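Local structure of endoglucanase EG-II (Hypocrea jecorina, 3QR3) at residues T247-N252 against S284-G289; Q187-F192 against G240-L245. The protein hydrolyses internal beta-1,4-glucosidic bonds of cellulose as an endoglucanase, using a TIM-barrel catalytic domain of glycosyl hydrolase family 5. One frame throughout, in Å; residues are numbered along the deposited sequence.

Interaction 1 (T247-N252 against S284-G289). With SO4 (sulfate ion), chain K.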
ATOM      1  N   THR A 247      -3.202  13.300  16.977  1.00 17.76           N
ATOM      2  CA  THR A 247      -4.017  14.364  17.552  1.00 24.06           C
ATOM      3  C   THR A 247      -5.056  14.843  16.553  1.00 25.10           C
ATOM      4  O   THR A 247      -6.243  14.940  16.877  1.00 25.29           O
ATOM      5  CB  THR A 247      -3.142  15.558  17.963  1.00 26.43           C
ATOM      6  OG1 THR A 247      -2.192  15.124  18.944  1.00 29.67           O
ATOM      7  CG2 THR A 247      -4.004  16.697  18.544  1.00 25.76           C
ATOM      8  N   TRP A 248      -4.596  15.139  15.338  1.00 22.98           N
ATOM      9  CA  TRP A 248      -5.478  15.593  14.270  1.00 21.07           C
ATOM     10  C   TRP A 248      -6.561  14.554  13.952  1.00 22.20           C
ATOM     11  O   TRP A 248      -7.749  14.874  13.876  1.00 20.36           O
ATOM     12  CB  TRP A 248      -4.677  15.930  13.006  1.00 22.30           C
ATOM     13  CG  TRP A 248      -5.548  16.476  11.922  1.00 21.60           C
ATOM     14  CD1 TRP A 248      -5.926  17.775  11.755  1.00 30.26           C
ATOM     15  CD2 TRP A 248      -6.181  15.734  10.872  1.00 19.72           C
ATOM     16  NE1 TRP A 248      -6.749  17.892  10.663  1.00 26.44           N
ATOM     17  CE2 TRP A 248      -6.923  16.653  10.103  1.00 25.01           C
ATOM     18  CE3 TRP A 248      -6.189  14.385  10.505  1.00 19.83           C
ATOM     19  CZ2 TRP A 248      -7.666  16.267   8.987  1.00 23.85           C
ATOM     20  CZ3 TRP A 248      -6.930  14.002   9.397  1.00 20.96           C
ATOM     21  CH2 TRP A 248      -7.655  14.942   8.649  1.00 23.27           C
ATOM     22  N   LEU A 249      -6.143  13.308  13.776  1.00 13.39           N
ATOM     23  CA  LEU A 249      -7.077  12.229  13.498  1.00 17.69           C
ATOM     24  C   LEU A 249      -8.123  12.100  14.591  1.00 21.03           C
ATOM     25  O   LEU A 249      -9.307  11.888  14.318  1.00 19.34           O
ATOM     26  CB  LEU A 249      -6.323  10.905  13.370  1.00 15.99           C
ATOM     27  CG  LEU A 249      -5.472  10.732  12.103  1.00 19.58           C
ATOM     28  CD1 LEU A 249      -4.619   9.478  12.206  1.00 15.04           C
ATOM     29  CD2 LEU A 249      -6.358  10.688  10.861  1.00 13.66           C
ATOM     30  N   ARG A 250      -7.676  12.203  15.838  1.00 21.92           N
ATOM     31  CA  ARG A 250      -8.546  11.909  16.964  1.00 19.12           C
ATOM     32  C   ARG A 250      -9.579  13.017  17.127  1.00 20.89           C
ATOM     33  O   ARG A 250     -10.758  12.750  17.370  1.00 22.58           O
ATOM     34  CB  ARG A 250      -7.721  11.724  18.245  1.00 18.93           C
ATOM     35  CG  ARG A 250      -8.505  11.158  19.413  1.00 25.93           C
ATOM     36  CD  ARG A 250      -7.597  10.808  20.600  1.00 22.70           C
ATOM     37  NE  ARG A 250      -6.770   9.643  20.304  1.00 22.38           N
ATOM     38  CZ  ARG A 250      -5.441   9.657  20.239  1.00 26.08           C
ATOM     39  NH1 ARG A 250      -4.779  10.782  20.480  1.00 20.56           N
ATOM     40  NH2 ARG A 250      -4.774   8.538  19.947  1.00 21.48           N
ATOM     41  N   GLN A 251      -9.133  14.260  16.993  1.00 20.01           N
ATOM     42  CA  GLN A 251     -10.051  15.396  17.051  1.00 26.07           C
ATOM     43  C   GLN A 251     -11.092  15.337  15.945  1.00 30.72           C
ATOM     44  O   GLN A 251     -12.223  15.803  16.123  1.00 25.45           O
ATOM     45  CB  GLN A 251      -9.286  16.708  16.961  1.00 26.00           C
ATOM     46  CG  GLN A 251      -8.523  17.029  18.212  1.00 26.07           C
ATOM     47  CD  GLN A 251      -7.544  18.160  18.003  1.00 38.97           C
ATOM     48  OE1 GLN A 251      -7.070  18.774  18.960  1.00 48.32           O
ATOM     49  NE2 GLN A 251      -7.231  18.443  16.745  1.00 37.60           N
ATOM     50  N   ASN A 252     -10.717  14.759  14.807  1.00 22.32           N
ATOM     51  CA  ASN A 252     -11.623  14.701  13.661  1.00 21.25           C
ATOM     52  C   ASN A 252     -12.359  13.384  13.533  1.00 25.47           C
ATOM     53  O   ASN A 252     -13.110  13.184  12.575  1.00 18.37           O
ATOM     54  CB  ASN A 252     -10.888  15.025  12.364  1.00 24.53           C
ATOM     55  CG  ASN A 252     -10.564  16.488  12.247  1.00 24.47           C
ATOM     56  OD1 ASN A 252     -11.455  17.315  12.035  1.00 35.09           O
ATOM     57  ND2 ASN A 252      -9.292  16.828  12.403  1.00 24.21           N
ATOM     58  N   SER A 284      -4.085   3.101  18.706  1.00 20.29           N
ATOM     59  CA  SER A 284      -4.785   2.217  17.777  1.00 17.53           C
ATOM     60  C   SER A 284      -6.223   2.630  17.562  1.00 18.32           C
ATOM     61  O   SER A 284      -6.933   2.004  16.780  1.00 20.23           O
ATOM     62  CB  SER A 284      -4.742   0.762  18.268  1.00 22.61           C
ATOM     63  OG  SER A 284      -5.421   0.620  19.509  1.00 24.92           O
ATOM     64  N   ASP A 285      -6.665   3.670  18.263  1.00 21.11           N
ATOM     65  CA  ASP A 285      -7.985   4.227  17.984  1.00 25.92           C
ATOM     66  C   ASP A 285      -7.974   5.007  16.661  1.00 21.12           C
ATOM     67  O   ASP A 285      -8.953   5.009  15.924  1.00 23.12           O
ATOM     68  CB  ASP A 285      -8.499   5.099  19.145  1.00 23.26           C
ATOM     69  CG  ASP A 285      -7.627   6.318  19.407  1.00 25.92           C
ATOM     70  OD1 ASP A 285      -6.385   6.197  19.385  1.00 21.25           O
ATOM     71  OD2 ASP A 285      -8.193   7.403  19.659  1.00 26.43           O
ATOM     72  N   VAL A 286      -6.856   5.661  16.364  1.00 16.93           N
ATOM     73  CA  VAL A 286      -6.735   6.420  15.112  1.00 19.38           C
ATOM     74  C   VAL A 286      -5.885   5.722  14.039  1.00 18.75           C
ATOM     75  O   VAL A 286      -6.056   5.967  12.839  1.00 21.68           O
ATOM     76  CB  VAL A 286      -6.206   7.851  15.369  1.00 18.61           C
ATOM     77  CG1 VAL A 286      -7.165   8.605  16.297  1.00 19.58           C
ATOM     78  CG2 VAL A 286      -4.811   7.810  15.973  1.00 18.24           C
ATOM     79  N   TYR A 287      -4.964   4.859  14.454  1.00 16.59           N
ATOM     80  CA  TYR A 287      -4.188   4.097  13.469  1.00 19.90           C
ATOM     81  C   TYR A 287      -4.759   2.692  13.288  1.00 20.18           C
ATOM     82  O   TYR A 287      -4.896   1.941  14.255  1.00 20.05           O
ATOM     83  CB  TYR A 287      -2.703   4.055  13.837  1.00 15.33           C
ATOM     84  CG  TYR A 287      -2.061   5.420  13.804  1.00 14.99           C
ATOM     85  CD1 TYR A 287      -2.005   6.145  12.620  1.00 14.77           C
ATOM     86  CD2 TYR A 287      -1.532   5.995  14.951  1.00 16.76           C
ATOM     87  CE1 TYR A 287      -1.431   7.397  12.572  1.00 15.84           C
ATOM     88  CE2 TYR A 287      -0.959   7.259  14.918  1.00 16.37           C
ATOM     89  CZ  TYR A 287      -0.919   7.955  13.719  1.00 19.93           C
ATOM     90  OH  TYR A 287      -0.351   9.206  13.655  1.00 21.11           O
ATOM     91  N   LEU A 288      -5.105   2.354  12.047  1.00 14.96           N
ATOM     92  CA  LEU A 288      -5.718   1.063  11.732  1.00 17.36           C
ATOM     93  C   LEU A 288      -4.687  -0.028  11.485  1.00 17.20           C
ATOM     94  O   LEU A 288      -4.994  -1.212  11.574  1.00 17.80           O
ATOM     95  CB  LEU A 288      -6.625   1.176  10.500  1.00 19.10           C
ATOM     96  CG  LEU A 288      -8.102   1.437  10.776  1.00 30.75           C
ATOM     97  CD1 LEU A 288      -8.881   1.554   9.465  1.00 29.54           C
ATOM     98  CD2 LEU A 288      -8.675   0.332  11.641  1.00 28.49           C
ATOM     99  N   GLY A 289      -3.463   0.367  11.154  1.00 17.82           N
ATOM    100  CA  GLY A 289      -2.438  -0.624  10.898  1.00 23.48           C
ATOM    101  C   GLY A 289      -1.142  -0.093  10.328  1.00 19.89           C
ATOM    102  O   GLY A 289      -0.999   1.102  10.056  1.00 16.34           O
TER
HETATM  103  S   SO4 K 348      -9.351  19.905   8.446  0.24 30.90           S
HETATM  104  O1  SO4 K 348      -8.657  19.339   7.303  0.16 28.10           O
HETATM  105  O2  SO4 K 348      -9.905  21.203   8.075  0.82 47.50           O
HETATM  106  O3  SO4 K 348     -10.434  18.996   8.835  1.00 46.74           O
HETATM  107  O4  SO4 K 348      -8.390  20.076   9.535  0.92 31.78           O
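Arg250 leaves helix 238-251 with CG anti to the backbone N (chi1 -169°), and a bend at chi3 turns its guanidinium across the end of Asp285, whose CG takes the crowded position between N and carbonyl carbon. The result is a side-on, two-nitrogen salt bridge: Arg250 NE lies 2.7 Å from Asp285 OD2, and Arg250 NH2 2.9 Å from Asp285 OD1. Both carboxylate oxygens use their syn lone pairs, both N-H bonds are nearly straight (171° at NE), and the two planes are 3° apart, which fixes the rotation of the guanidinium. NH2 also bonds Asn283 OD1. Beneath this exposed pair the contact is apolar. Val286 CG1 packs against the helix backbone at Arg250 CA, 3.6 Å away, while Val286 CB meets Leu249 CB at 3.7 Å. Leu249 CD1 reaches Tyr287 CE1 obliquely at 3.8 Å, and the Tyr287 hydroxyl bonds Phe242 O, two turns back along helix 238-251. Trp248 stands clear of 284-289: at the ring edge its NE1 bonds O4 of a sulfate ion, probably from the crystallisation liquor, at 3.0 Å, and Asn252 ND2, bonded to Trp248 O from above the carbonyl plane, lies over one ring face, offset toward the rim. An alanine here would remove the indole, its packing on Phe216, Ile193 and Ser202 and the N-H that holds the sulfate, and would probably leave the helix less well seated against strand 214-219. Backbone bonds to Ala256 tie Val286 and Leu288 to strand 256-261, so a barrel helix packs at the start of strand 287-296, as in the beta/alpha layering of a TIM barrel.

Interaction 2 (Q187-F192 against G240-L245). With SO4 (sulfate ion), chain C.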
ATOM      1  N   GLN A 187       2.908  10.824  -0.131  1.00 17.46           N
ATOM      2  CA  GLN A 187       2.120  10.294   0.981  1.00 18.57           C
ATOM      3  C   GLN A 187       2.779  10.431   2.352  1.00 16.20           C
ATOM      4  O   GLN A 187       2.359   9.781   3.307  1.00 14.05           O
ATOM      5  CB  GLN A 187       1.794   8.823   0.744  1.00 15.41           C
ATOM      6  CG  GLN A 187       0.671   8.591  -0.255  1.00 16.00           C
ATOM      7  CD  GLN A 187       0.309   7.122  -0.346  1.00 20.04           C
ATOM      8  OE1 GLN A 187       0.812   6.408  -1.207  1.00 20.94           O
ATOM      9  NE2 GLN A 187      -0.535   6.654   0.571  1.00 20.03           N
ATOM     10  N   SER A 188       3.792  11.275   2.473  1.00 15.54           N
ATOM     11  CA  SER A 188       4.484  11.387   3.756  1.00 17.66           C
ATOM     12  C   SER A 188       3.569  11.759   4.915  1.00 17.07           C
ATOM     13  O   SER A 188       2.819  12.742   4.856  1.00 17.69           O
ATOM     14  CB  SER A 188       5.640  12.381   3.689  1.00 24.43           C
ATOM     15  OG  SER A 188       6.172  12.556   4.994  1.00 22.52           O
ATOM     16  N   ALA A 189       3.637  10.961   5.974  1.00 16.39           N
ATOM     17  CA  ALA A 189       2.878  11.228   7.184  1.00 15.45           C
ATOM     18  C   ALA A 189       3.305  12.563   7.794  1.00 17.76           C
ATOM     19  O   ALA A 189       2.521  13.228   8.463  1.00 18.27           O
ATOM     20  CB  ALA A 189       3.063  10.072   8.199  1.00 13.14           C
ATOM     21  N   GLY A 190       4.557  12.946   7.571  1.00 19.26           N
ATOM     22  CA  GLY A 190       5.075  14.193   8.117  1.00 21.64           C
ATOM     23  C   GLY A 190       4.505  15.447   7.471  1.00 24.22           C
ATOM     24  O   GLY A 190       4.396  16.492   8.116  1.00 23.63           O
ATOM     25  N   ALA A 191       4.129  15.351   6.201  1.00 21.40           N
ATOM     26  CA  ALA A 191       3.650  16.514   5.452  1.00 19.18           C
ATOM     27  C   ALA A 191       2.137  16.488   5.249  1.00 18.69           C
ATOM     28  O   ALA A 191       1.570  17.417   4.675  1.00 18.44           O
ATOM     29  CB  ALA A 191       4.345  16.591   4.096  1.00 20.55           C
ATOM     30  N   PHE A 192       1.498  15.418   5.713  1.00 17.11           N
ATOM     31  CA  PHE A 192       0.104  15.147   5.380  1.00 20.18           C
ATOM     32  C   PHE A 192      -0.834  16.297   5.759  1.00 21.43           C
ATOM     33  O   PHE A 192      -1.730  16.655   4.993  1.00 21.02           O
ATOM     34  CB  PHE A 192      -0.350  13.827   6.010  1.00 16.12           C
ATOM     35  CG  PHE A 192      -1.736  13.409   5.616  1.00 20.19           C
ATOM     36  CD1 PHE A 192      -2.015  13.022   4.316  1.00 22.89           C
ATOM     37  CD2 PHE A 192      -2.760  13.395   6.547  1.00 22.72           C
ATOM     38  CE1 PHE A 192      -3.291  12.640   3.950  1.00 23.75           C
ATOM     39  CE2 PHE A 192      -4.039  13.011   6.189  1.00 20.70           C
ATOM     40  CZ  PHE A 192      -4.305  12.633   4.890  1.00 20.62           C
ATOM     41  N   GLY A 240       7.877  14.191  14.873  1.00 25.02           N
ATOM     42  CA  GLY A 240       7.768  14.859  13.592  1.00 27.98           C
ATOM     43  C   GLY A 240       6.551  14.492  12.763  1.00 35.00           C
ATOM     44  O   GLY A 240       6.135  15.267  11.906  1.00 39.79           O
ATOM     45  N   ALA A 241       5.967  13.324  13.002  1.00 26.65           N
ATOM     46  CA  ALA A 241       4.856  12.898  12.164  1.00 22.47           C
ATOM     47  C   ALA A 241       3.676  12.299  12.920  1.00 21.96           C
ATOM     48  O   ALA A 241       2.555  12.793  12.828  1.00 21.25           O
ATOM     49  CB  ALA A 241       5.346  11.937  11.098  1.00 17.42           C
ATOM     50  N   PHE A 242       3.916  11.225  13.663  1.00 19.25           N
ATOM     51  CA  PHE A 242       2.791  10.430  14.137  1.00 17.33           C
ATOM     52  C   PHE A 242       2.058  10.980  15.367  1.00 21.06           C
ATOM     53  O   PHE A 242       0.888  10.684  15.559  1.00 16.50           O
ATOM     54  CB  PHE A 242       3.203   8.972  14.319  1.00 16.79           C
ATOM     55  CG  PHE A 242       3.560   8.288  13.019  1.00 16.02           C
ATOM     56  CD1 PHE A 242       2.595   8.104  12.036  1.00 17.31           C
ATOM     57  CD2 PHE A 242       4.857   7.849  12.776  1.00 17.75           C
ATOM     58  CE1 PHE A 242       2.909   7.486  10.829  1.00 20.83           C
ATOM     59  CE2 PHE A 242       5.188   7.222  11.571  1.00 17.46           C
ATOM     60  CZ  PHE A 242       4.207   7.039  10.598  1.00 15.91           C
ATOM     61  N   SER A 243       2.736  11.770  16.194  1.00 19.99           N
ATOM     62  CA  SER A 243       2.052  12.422  17.316  1.00 23.83           C
ATOM     63  C   SER A 243       1.083  13.510  16.819  1.00 22.62           C
ATOM     64  O   SER A 243      -0.114  13.457  17.118  1.00 22.42           O
ATOM     65  CB  SER A 243       3.046  12.971  18.357  1.00 18.78           C
ATOM     66  OG  SER A 243       2.352  13.615  19.430  1.00 27.68           O
ATOM     67  N   PRO A 244       1.585  14.487  16.038  1.00 23.75           N
ATOM     68  CA  PRO A 244       0.685  15.509  15.483  1.00 22.52           C
ATOM     69  C   PRO A 244      -0.434  14.886  14.654  1.00 23.79           C
ATOM     70  O   PRO A 244      -1.560  15.381  14.664  1.00 20.81           O
ATOM     71  CB  PRO A 244       1.591  16.328  14.565  1.00 26.14           C
ATOM     72  CG  PRO A 244       2.970  16.070  15.030  1.00 26.99           C
ATOM     73  CD  PRO A 244       2.992  14.722  15.677  1.00 24.87           C
ATOM     74  N   LEU A 245      -0.134  13.817  13.922  1.00 18.35           N
ATOM     75  CA  LEU A 245      -1.166  13.188  13.104  1.00 19.74           C
ATOM     76  C   LEU A 245      -2.231  12.522  13.981  1.00 17.77           C
ATOM     77  O   LEU A 245      -3.423  12.655  13.727  1.00 18.77           O
ATOM     78  CB  LEU A 245      -0.558  12.178  12.121  1.00 21.26           C
ATOM     79  CG  LEU A 245      -1.534  11.473  11.177  1.00 20.64           C
ATOM     80  CD1 LEU A 245      -2.434  12.484  10.446  1.00 19.53           C
ATOM     81  CD2 LEU A 245      -0.764  10.618  10.178  1.00 16.67           C
TER
HETATM   82  S   SO4 C 340       8.309  15.154   6.060  1.00 37.20           S
HETATM   83  O1  SO4 C 340       7.476  14.559   5.029  0.70 25.35           O
HETATM   84  O2  SO4 C 340       7.836  16.503   6.367  0.47 24.38           O
HETATM   85  O3  SO4 C 340       8.234  14.334   7.270  0.46 22.38           O
HETATM   86  O4  SO4 C 340       9.685  15.204   5.576  1.00 35.41           O
HETATM   87  O   HOH W   1       1.892  14.611  10.944  1.00 25.40           O
HETATM   88  O   HOH W   2       4.600  17.485  11.161  1.00 42.40           O
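The Phe242 ring receives Ala189 CB obliquely, with Phe242 CE1 3.7 Å from that methyl. The Phe192 ring is approached in the same slanting way by Leu245, whose CD1 comes to 4.0 Å from Phe192 CD2. Phe192 also meets the ring of Phe216 at about 60° between planes, and residues of helix 197-201 touch it as well, while Phe242 packs on helix 267-281. Alongside, the backbones come close where residues are small: Ala241 CB is 3.7 Å from Gly190 CA, and Ala189 CB, on the most covered residue of the contact, is 4.1 Å from Ala241 CB. No direct hydrogen bond crosses the contact. Instead, two waters each donate to a carbonyl on both segments: one lies 2.7 Å from Ala241 O and also donates to Ala189 O, the other joins Gly190 O to Gly240 O. The loop is braced from within by an ST turn, in which Ser188 OG, anti to its backbone N (chi1 174°), accepts from Gly190 N at 3.1 Å. The same Ser188 OG donates to O1 of a sulfate ion, probably from the crystallisation liquor, in a very short modelled contact of 2.4 Å. The loop after strand 179-182 is thus held to helix 238-251 by methyl and ring packing, and since every bridged atom is a carbonyl acceptor, the joint needs water as the donor for its polar link.

Both interactions use helix 238-251: interaction 2 takes its early turns against the loop 187-192, interaction 1 its last turn against the start of strand 287-296. Their centres lie about 12 Å apart, and they meet at the Tyr287 hydroxyl of interaction 1, which also packs on Leu245 CB of interaction 2. Each is mostly buried with a more open margin. The chemistry at that margin differs: interaction 1 carries a charged, direct salt bridge between exposed side chains, whereas interaction 2 has neutral carbonyls joined through water. Phe216 connects the two, touching Trp248 and Leu249 in one and Phe192 in the other.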